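Local atomic coordinates of RNA 2'-o-ribose methyltransferase (Thermus thermophilus, PDB entry 1IPA), a protein that probably transfers methyl groups from S-adenosylmethionine to ribose 2'-hydroxyls of RNA and carries a deep trefoil knot. Residues A132-A137 and L169-A174; W182-N187 and L226-T231; V210-G215 and A251-E256. All coordinates share one frame; numbering follows the deposited sequence.

Contact 1: A132-A137 and L169-A174; sequences AVLRSA and LRTLAA
Leu134, on the helix 127-140, meets Leu169 and Thr171 of 169-174, and no hydrogen bond crosses between the two sides. The apolar contacts centre on CD2 of Leu169. With CG anti to the backbone N (chi1 -176°), this side chain extends to the helix, where CD2 lies 3.9 Å from CB of Ala137 and 4.3 Å from CD2 of Leu134. The same methyl also rests against the helix backbone, 3.4 Å from O of Leu134.

A second van der Waals contact runs tip to tip between Leu134 and Thr171. Leu134 CD2 touches both branches of the threonine, 3.6 Å from OG1 and 3.8 Å from CG2.

The polar component stays within 169-174. Thr171 OG1 donates to the carbonyl O of Leu169 at 2.7 Å, coming from well above the carbonyl plane. This bond satisfies the hydroxyl in buried surroundings and links the Thr171 side chain to the backbone two residues earlier. It probably holds the rotation about CA-CB, with OG1 beside the backbone N (chi1 -52°), leaving OG1 and CG2 both within touch of Leu134.

In the methyltransferase domain, 171-174 is the outermost strand, within this chain, of the parallel sheet, and it pairs with strand 144-148. Val145 of that neighbour touches Leu134, Ala137 and Leu169, and thus adjoins both sides of the contact. The helix 127-140 bridges strands 117-122 and 144-148 as the helix of a beta-alpha-beta crossover, and on another flank it packs on helix 246-261.

Contact 2: W182-N187 and L226-T231; sequences WIKQHN and LEAAQT
The side chain of Lys184 starts with CG anti to the carbonyl carbon (chi1 -56°) and bends at chi2 (-53°), after which the chain stretches out and carries NZ across to Ala228. There the ammonium donates a hydrogen bond of 3.0 Å from NZ to the carbonyl O of Ala228, somewhat tilted from the carbonyl plane. The aliphatic part of the lysine adds a looser touch, CE lying 4.1 Å from CB of Ala228. The Gln230 side chain approaches NZ from the opposite direction.

The helix 176-185 that carries Lys184 is itself closed by a Schellman motif, with Asn187, at positive phi, as its C-prime residue. Just before it, His186 grips the carbonyl O of Trp182 with two donors, N and ND1, each at 3.2 Å and from opposite faces of the carbonyl plane. The bond from ND1 lies in the imidazole plane and fixes the ring's rotation, while ND1 lies above one face of the Trp182 ring, toward its rim.

An alanine in place of Lys184 would probably leave the Ala228 carbonyl without this donor and the two helix ends without their polar link. Ala228 lies near the C-terminal end of helix 223-228, where carbonyls lack further helical donors and the negative end of the helix dipole would favour a cation. The bond is therefore likely to be a partly electrostatic surface tie.

Contact 3: V210-G215 and A251-E256; sequences VAIAVG and ALLLYE
Ile212 and Val214 pack against Leu253 and Leu254 in a buried, wholly apolar strand-to-helix contact of the Rossmann-like alpha/beta domain, the part of SPOUT methyltransferases in which the deep trefoil knot is formed. Strand 210-214 lies inside the parallel sheet, between strands 117-122 and 190-193, and helix 246-261, the last helix of the model, covers one face of it. The short segments run nearly antiparallel, at 163° between their N-to-C directions, with their axes 10.0 Å apart at closest approach. Ile212 and Leu253 have the nearest alpha carbons, 7.8 Å from CA to CA.

Along the strand, Ile212 and Val214 face the helix, whereas Ala213 turns to the other side of the sheet and its carbonyl O accepts from Thr193 OG1. Ile212 serves both leucines with separate branches. Its CG1 is anti to the carbonyl carbon (chi1 -53°) and the chain is extended beyond it (chi2 176°), which sends CD1 past Leu254 to a separation of 4.0 Å from its CD2. The other branch, CG2, lies 3.9 Å from CD1 of Leu253, the two side chains crossing at a slant.

Neighbouring elements complete the core. Leu254 also reaches Leu117 and Leu119 of strand 117-122 and Ala137 and Ala140 of helix 127-140, placing it where its own helix, helix 127-140 and the sheet meet. Glu256, farther along the helix, makes a salt bridge to Arg259 and a hydrogen bond to Gln260. The tightest approach is at the end of the strand: CG2 of Val214, the methyl beside its backbone N, lies 3.4 Å from CD1 of Leu253.

How the contacts relate
Contacts 1 and 3 are buried and have no hydrogen bond between their segments; contact 3 is apolar, while contact 1 also brings methyls against a carbonyl and a hydroxyl oxygen. Each sets a helix against the same parallel sheet, at outer strand 171-174 or inner strand 210-214. They meet where helices 127-140 and 246-261 pack together, Ala137 CA lying 3.6 Å from Leu254 CD1. Contact 2 belongs to the surface, its centre about 24 Å from the centre of the chain, and relies on a lysine-to-carbonyl bond. It touches neither of the others, yet its helices 176-185 and 223-228 follow strands 171-174 and 210-214 in sequence, and its segments alternate with those of contact 3.

Contact 1: A132-A137 and L169-A174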
loop_
_atom_site.group_PDB
_atom_site.type_symbol
_atom_site.label_atom_id
_atom_site.label_comp_id
_atom_site.label_asym_id
_atom_site.label_seq_id
_atom_site.Cartn_x
_atom_site.Cartn_y
_atom_site.Cartn_z
ATOM N N ALA A 132 -4.697 -1.571 1.292
ATOM C CA ALA A 132 -5.654 -0.909 2.181
ATOM C C ALA A 132 -4.922 -0.369 3.409
ATOM O O ALA A 132 -5.181 0.748 3.851
ATOM C CB ALA A 132 -6.778 -1.889 2.603
ATOM N N VAL A 133 -4.000 -1.165 3.948
ATOM C CA VAL A 133 -3.210 -0.761 5.111
ATOM C C VAL A 133 -2.358 0.473 4.832
ATOM O O VAL A 133 -2.269 1.368 5.668
ATOM C CB VAL A 133 -2.277 -1.894 5.585
ATOM C CG1 VAL A 133 -1.352 -1.379 6.691
ATOM C CG2 VAL A 133 -3.104 -3.068 6.086
ATOM N N LEU A 134 -1.731 0.520 3.658
ATOM C CA LEU A 134 -0.894 1.669 3.276
ATOM C C LEU A 134 -1.727 2.935 3.158
ATOM O O LEU A 134 -1.267 4.025 3.463
ATOM C CB LEU A 134 -0.177 1.387 1.951
ATOM C CG LEU A 134 0.766 0.171 2.004
ATOM C CD1 LEU A 134 1.466 -0.006 0.676
ATOM C CD2 LEU A 134 1.798 0.362 3.101
ATOM N N ARG A 135 -2.966 2.771 2.720
ATOM C CA ARG A 135 -3.880 3.885 2.567
ATOM C C ARG A 135 -4.216 4.458 3.945
ATOM O O ARG A 135 -4.233 5.675 4.129
ATOM C CB ARG A 135 -5.144 3.400 1.862
ATOM C CG ARG A 135 -6.133 4.479 1.482
ATOM C CD ARG A 135 -7.263 3.835 0.711
ATOM N NE ARG A 135 -8.315 4.763 0.326
ATOM C CZ ARG A 135 -9.441 4.384 -0.267
ATOM N NH1 ARG A 135 -9.648 3.097 -0.533
ATOM N NH2 ARG A 135 -10.359 5.286 -0.592
ATOM N N SER A 136 -4.481 3.581 4.910
ATOM C CA SER A 136 -4.792 4.024 6.271
ATOM C C SER A 136 -3.576 4.682 6.919
ATOM O O SER A 136 -3.707 5.685 7.605
ATOM C CB SER A 136 -5.238 2.847 7.144
ATOM O OG SER A 136 -6.540 2.427 6.800
ATOM N N ALA A 137 -2.399 4.108 6.702
ATOM C CA ALA A 137 -1.179 4.661 7.271
ATOM C C ALA A 137 -0.856 6.037 6.662
ATOM O O ALA A 137 -0.361 6.939 7.344
ATOM C CB ALA A 137 -0.033 3.707 7.046
ATOM N N LEU A 169 4.520 6.466 0.013
ATOM C CA LEU A 169 4.680 6.087 1.417
ATOM C C LEU A 169 5.825 5.103 1.640
ATOM O O LEU A 169 5.806 3.997 1.109
ATOM C CB LEU A 169 3.391 5.468 1.956
ATOM C CG LEU A 169 3.438 5.140 3.454
ATOM C CD1 LEU A 169 3.726 6.413 4.237
ATOM C CD2 LEU A 169 2.110 4.530 3.898
ATOM N N ARG A 170 6.817 5.504 2.434
ATOM C CA ARG A 170 7.952 4.636 2.714
ATOM C C ARG A 170 7.462 3.298 3.267
ATOM O O ARG A 170 7.011 3.200 4.409
ATOM C CB ARG A 170 8.909 5.291 3.710
ATOM C CG ARG A 170 10.116 4.424 3.996
ATOM C CD ARG A 170 10.976 4.931 5.151
ATOM N NE ARG A 170 11.779 6.102 4.808
ATOM C CZ ARG A 170 11.354 7.358 4.895
ATOM N NH1 ARG A 170 10.124 7.615 5.318
ATOM N NH2 ARG A 170 12.166 8.358 4.569
ATOM N N THR A 171 7.559 2.267 2.440
ATOM C CA THR A 171 7.112 0.935 2.802
ATOM C C THR A 171 8.262 -0.045 2.660
ATOM O O THR A 171 8.761 -0.258 1.555
ATOM C CB THR A 171 5.976 0.503 1.883
ATOM O OG1 THR A 171 4.969 1.521 1.879
ATOM C CG2 THR A 171 5.375 -0.806 2.353
ATOM N N LEU A 172 8.674 -0.640 3.776
ATOM C CA LEU A 172 9.784 -1.587 3.771
ATOM C C LEU A 172 9.433 -2.975 4.292
ATOM O O LEU A 172 8.536 -3.148 5.124
ATOM C CB LEU A 172 10.954 -1.044 4.592
ATOM C CG LEU A 172 11.475 0.377 4.354
ATOM C CD1 LEU A 172 11.578 0.665 2.864
ATOM C CD2 LEU A 172 10.541 1.356 5.012
ATOM N N ALA A 173 10.164 -3.967 3.801
ATOM C CA ALA A 173 9.960 -5.344 4.212
ATOM C C ALA A 173 11.258 -5.913 4.778
ATOM O O ALA A 173 12.351 -5.390 4.524
ATOM C CB ALA A 173 9.494 -6.179 3.030
ATOM N N ALA A 174 11.116 -6.982 5.554
ATOM C CA ALA A 174 12.241 -7.669 6.170
ATOM C C ALA A 174 11.660 -8.761 7.055
ATOM O O ALA A 174 10.457 -8.769 7.332
ATOM C CB ALA A 174 13.063 -6.698 6.998
#

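Contact 2: W182-N187 and L226-T231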
loop_
_atom_site.group_PDB
_atom_site.type_symbol
_atom_site.label_atom_id
_atom_site.label_comp_id
_atom_site.label_asym_id
_atom_site.label_seq_id
_atom_site.Cartn_x
_atom_site.Cartn_y
_atom_site.Cartn_z
ATOM N N TRP A 182 15.875 -4.199 14.227
ATOM C CA TRP A 182 15.916 -2.820 13.756
ATOM C C TRP A 182 15.312 -1.874 14.805
ATOM O O TRP A 182 15.890 -0.833 15.128
ATOM C CB TRP A 182 15.143 -2.691 12.441
ATOM C CG TRP A 182 15.222 -1.322 11.840
ATOM C CD1 TRP A 182 16.249 -0.811 11.107
ATOM C CD2 TRP A 182 14.258 -0.272 11.971
ATOM N NE1 TRP A 182 15.987 0.495 10.773
ATOM C CE2 TRP A 182 14.771 0.852 11.291
ATOM C CE3 TRP A 182 13.009 -0.171 12.599
ATOM C CZ2 TRP A 182 14.081 2.068 11.220
ATOM C CZ3 TRP A 182 12.322 1.038 12.529
ATOM C CH2 TRP A 182 12.862 2.141 11.843
ATOM N N ILE A 183 14.145 -2.248 15.326
ATOM C CA ILE A 183 13.446 -1.450 16.332
ATOM C C ILE A 183 14.388 -1.137 17.492
ATOM O O ILE A 183 14.609 0.023 17.835
ATOM C CB ILE A 183 12.213 -2.208 16.908
ATOM C CG1 ILE A 183 11.307 -2.701 15.779
ATOM C CG2 ILE A 183 11.434 -1.297 17.847
ATOM C CD1 ILE A 183 10.655 -1.614 14.995
ATOM N N LYS A 184 14.937 -2.189 18.090
ATOM C CA LYS A 184 15.846 -2.043 19.219
ATOM C C LYS A 184 17.104 -1.277 18.847
ATOM O O LYS A 184 17.664 -0.561 19.668
ATOM C CB LYS A 184 16.208 -3.421 19.777
ATOM C CG LYS A 184 14.975 -4.234 20.164
ATOM C CD LYS A 184 14.079 -3.427 21.110
ATOM C CE LYS A 184 12.604 -3.787 20.961
ATOM N NZ LYS A 184 11.750 -2.756 21.608
ATOM N N GLN A 185 17.532 -1.422 17.600
ATOM C CA GLN A 185 18.725 -0.743 17.113
ATOM C C GLN A 185 18.589 0.774 17.246
ATOM O O GLN A 185 19.578 1.482 17.462
ATOM C CB GLN A 185 18.971 -1.116 15.650
ATOM C CG GLN A 185 20.345 -0.749 15.139
ATOM C CD GLN A 185 21.438 -1.292 16.036
ATOM O OE1 GLN A 185 21.400 -2.456 16.444
ATOM N NE2 GLN A 185 22.423 -0.454 16.345
ATOM N N HIS A 186 17.362 1.270 17.117
ATOM C CA HIS A 186 17.118 2.704 17.223
ATOM C C HIS A 186 16.396 3.090 18.505
ATOM O O HIS A 186 15.876 4.202 18.618
ATOM C CB HIS A 186 16.313 3.203 16.020
ATOM C CG HIS A 186 17.038 3.087 14.717
ATOM N ND1 HIS A 186 17.203 1.889 14.059
ATOM C CD2 HIS A 186 17.660 4.021 13.959
ATOM C CE1 HIS A 186 17.894 2.088 12.950
ATOM N NE2 HIS A 186 18.184 3.373 12.866
ATOM N N ASN A 187 16.387 2.179 19.474
ATOM C CA ASN A 187 15.708 2.416 20.743
ATOM C C ASN A 187 14.333 3.015 20.473
ATOM O O ASN A 187 13.954 4.029 21.054
ATOM C CB ASN A 187 16.529 3.353 21.641
ATOM C CG ASN A 187 17.684 2.638 22.331
ATOM O OD1 ASN A 187 17.521 1.530 22.846
ATOM N ND2 ASN A 187 18.853 3.274 22.357
ATOM N N LEU A 226 5.376 -9.595 21.615
ATOM C CA LEU A 226 4.828 -9.190 22.903
ATOM C C LEU A 226 5.887 -8.969 23.983
ATOM O O LEU A 226 5.721 -8.125 24.860
ATOM C CB LEU A 226 3.796 -10.214 23.374
ATOM C CG LEU A 226 2.623 -10.372 22.404
ATOM C CD1 LEU A 226 1.536 -11.235 23.019
ATOM C CD2 LEU A 226 2.070 -9.001 22.063
ATOM N N GLU A 227 6.975 -9.723 23.913
ATOM C CA GLU A 227 8.051 -9.591 24.880
ATOM C C GLU A 227 8.911 -8.378 24.545
ATOM O O GLU A 227 9.527 -7.780 25.425
ATOM C CB GLU A 227 8.907 -10.862 24.879
ATOM C CG GLU A 227 8.121 -12.111 25.264
ATOM C CD GLU A 227 8.932 -13.392 25.156
ATOM O OE1 GLU A 227 9.377 -13.730 24.034
ATOM O OE2 GLU A 227 9.120 -14.066 26.193
ATOM N N ALA A 228 8.934 -8.000 23.270
ATOM C CA ALA A 228 9.734 -6.859 22.843
ATOM C C ALA A 228 9.038 -5.516 23.023
ATOM O O ALA A 228 9.694 -4.474 23.043
ATOM C CB ALA A 228 10.147 -7.031 21.391
ATOM N N ALA A 229 7.721 -5.530 23.166
ATOM C CA ALA A 229 6.964 -4.286 23.310
ATOM C C ALA A 229 7.073 -3.625 24.677
ATOM O O ALA A 229 7.143 -4.299 25.697
ATOM C CB ALA A 229 5.494 -4.537 22.988
ATOM N N GLN A 230 7.087 -2.295 24.683
ATOM C CA GLN A 230 7.139 -1.532 25.922
ATOM C C GLN A 230 5.722 -1.490 26.490
ATOM O O GLN A 230 5.521 -1.326 27.694
ATOM C CB GLN A 230 7.618 -0.099 25.665
ATOM C CG GLN A 230 9.128 0.083 25.574
ATOM C CD GLN A 230 9.770 -0.801 24.523
ATOM O OE1 GLN A 230 10.483 -1.746 24.848
ATOM N NE2 GLN A 230 9.516 -0.500 23.257
ATOM N N THR A 231 4.739 -1.636 25.607
ATOM C CA THR A 231 3.343 -1.610 26.012
ATOM C C THR A 231 2.524 -2.525 25.115
ATOM O O THR A 231 2.775 -2.610 23.916
ATOM C CB THR A 231 2.738 -0.193 25.890
ATOM O OG1 THR A 231 3.615 0.767 26.491
ATOM C CG2 THR A 231 1.386 -0.139 26.586
#

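Contact 3: V210-G215 and A251-E256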
loop_
_atom_site.group_PDB
_atom_site.type_symbol
_atom_site.label_atom_id
_atom_site.label_comp_id
_atom_site.label_asym_id
_atom_site.label_seq_id
_atom_site.Cartn_x
_atom_site.Cartn_y
_atom_site.Cartn_z
ATOM N N VAL A 210 7.489 6.550 17.766
ATOM C CA VAL A 210 6.928 5.273 18.212
ATOM C C VAL A 210 6.537 4.304 17.091
ATOM O O VAL A 210 6.185 4.723 15.995
ATOM C CB VAL A 210 5.684 5.539 19.091
ATOM C CG1 VAL A 210 4.590 6.154 18.235
ATOM C CG2 VAL A 210 5.213 4.260 19.769
ATOM N N ALA A 211 6.592 3.006 17.381
ATOM C CA ALA A 211 6.233 1.962 16.416
ATOM C C ALA A 211 5.057 1.146 16.948
ATOM O O ALA A 211 5.038 0.753 18.115
ATOM C CB ALA A 211 7.409 1.048 16.169
ATOM N N ILE A 212 4.081 0.892 16.085
ATOM C CA ILE A 212 2.901 0.129 16.467
ATOM C C ILE A 212 2.759 -1.110 15.596
ATOM O O ILE A 212 2.623 -1.014 14.370
ATOM C CB ILE A 212 1.628 0.969 16.323
ATOM C CG1 ILE A 212 1.791 2.287 17.086
ATOM C CG2 ILE A 212 0.430 0.175 16.832
ATOM C CD1 ILE A 212 0.621 3.247 16.927
ATOM N N ALA A 213 2.773 -2.271 16.238
ATOM C CA ALA A 213 2.656 -3.525 15.528
ATOM C C ALA A 213 1.239 -4.084 15.549
ATOM O O ALA A 213 0.516 -3.934 16.527
ATOM C CB ALA A 213 3.614 -4.537 16.119
ATOM N N VAL A 214 0.856 -4.727 14.453
ATOM C CA VAL A 214 -0.450 -5.359 14.325
ATOM C C VAL A 214 -0.232 -6.683 13.584
ATOM O O VAL A 214 0.562 -6.752 12.643
ATOM C CB VAL A 214 -1.437 -4.477 13.535
ATOM C CG1 VAL A 214 -2.745 -5.216 13.344
ATOM C CG2 VAL A 214 -1.698 -3.190 14.287
ATOM N N GLY A 215 -0.913 -7.738 14.015
ATOM C CA GLY A 215 -0.742 -9.023 13.367
ATOM C C GLY A 215 -1.874 -9.304 12.403
ATOM O O GLY A 215 -2.656 -8.399 12.103
ATOM N N ALA A 251 -5.843 2.027 11.018
ATOM C CA ALA A 251 -6.364 3.391 11.009
ATOM C C ALA A 251 -6.686 3.837 12.432
ATOM O O ALA A 251 -6.327 4.946 12.846
ATOM C CB ALA A 251 -7.604 3.481 10.154
ATOM N N LEU A 252 -7.361 2.966 13.176
ATOM C CA LEU A 252 -7.736 3.269 14.549
ATOM C C LEU A 252 -6.522 3.648 15.396
ATOM O O LEU A 252 -6.476 4.720 15.980
ATOM C CB LEU A 252 -8.453 2.066 15.173
ATOM C CG LEU A 252 -9.836 1.784 14.576
ATOM C CD1 LEU A 252 -10.387 0.455 15.088
ATOM C CD2 LEU A 252 -10.770 2.932 14.941
ATOM N N LEU A 253 -5.541 2.759 15.451
ATOM C CA LEU A 253 -4.326 2.990 16.222
ATOM C C LEU A 253 -3.574 4.233 15.755
ATOM O O LEU A 253 -3.141 5.040 16.565
ATOM C CB LEU A 253 -3.408 1.772 16.107
ATOM C CG LEU A 253 -4.057 0.459 16.545
ATOM C CD1 LEU A 253 -3.306 -0.703 15.943
ATOM C CD2 LEU A 253 -4.093 0.384 18.066
ATOM N N LEU A 254 -3.433 4.390 14.444
ATOM C CA LEU A 254 -2.710 5.531 13.899
ATOM C C LEU A 254 -3.441 6.866 14.072
ATOM O O LEU A 254 -2.794 7.900 14.296
ATOM C CB LEU A 254 -2.356 5.271 12.431
ATOM C CG LEU A 254 -1.467 4.031 12.244
ATOM C CD1 LEU A 254 -1.093 3.866 10.783
ATOM C CD2 LEU A 254 -0.212 4.162 13.096
ATOM N N TYR A 255 -4.771 6.860 13.980
ATOM C CA TYR A 255 -5.516 8.098 14.182
ATOM C C TYR A 255 -5.507 8.510 15.643
ATOM O O TYR A 255 -5.587 9.685 15.950
ATOM C CB TYR A 255 -6.958 7.983 13.677
ATOM C CG TYR A 255 -7.080 8.467 12.253
ATOM C CD1 TYR A 255 -6.762 7.627 11.179
ATOM C CD2 TYR A 255 -7.425 9.788 11.977
ATOM C CE1 TYR A 255 -6.780 8.095 9.871
ATOM C CE2 TYR A 255 -7.447 10.264 10.671
ATOM C CZ TYR A 255 -7.122 9.414 9.626
ATOM O OH TYR A 255 -7.138 9.882 8.336
ATOM N N GLU A 256 -5.412 7.537 16.542
ATOM C CA GLU A 256 -5.352 7.825 17.971
ATOM C C GLU A 256 -3.993 8.457 18.271
ATOM O O GLU A 256 -3.857 9.254 19.198
ATOM C CB GLU A 256 -5.517 6.539 18.793
ATOM C CG GLU A 256 -5.049 6.669 20.267
ATOM C CD GLU A 256 -5.823 7.723 21.080
ATOM O OE1 GLU A 256 -5.391 8.025 22.217
ATOM O OE2 GLU A 256 -6.855 8.241 20.598
#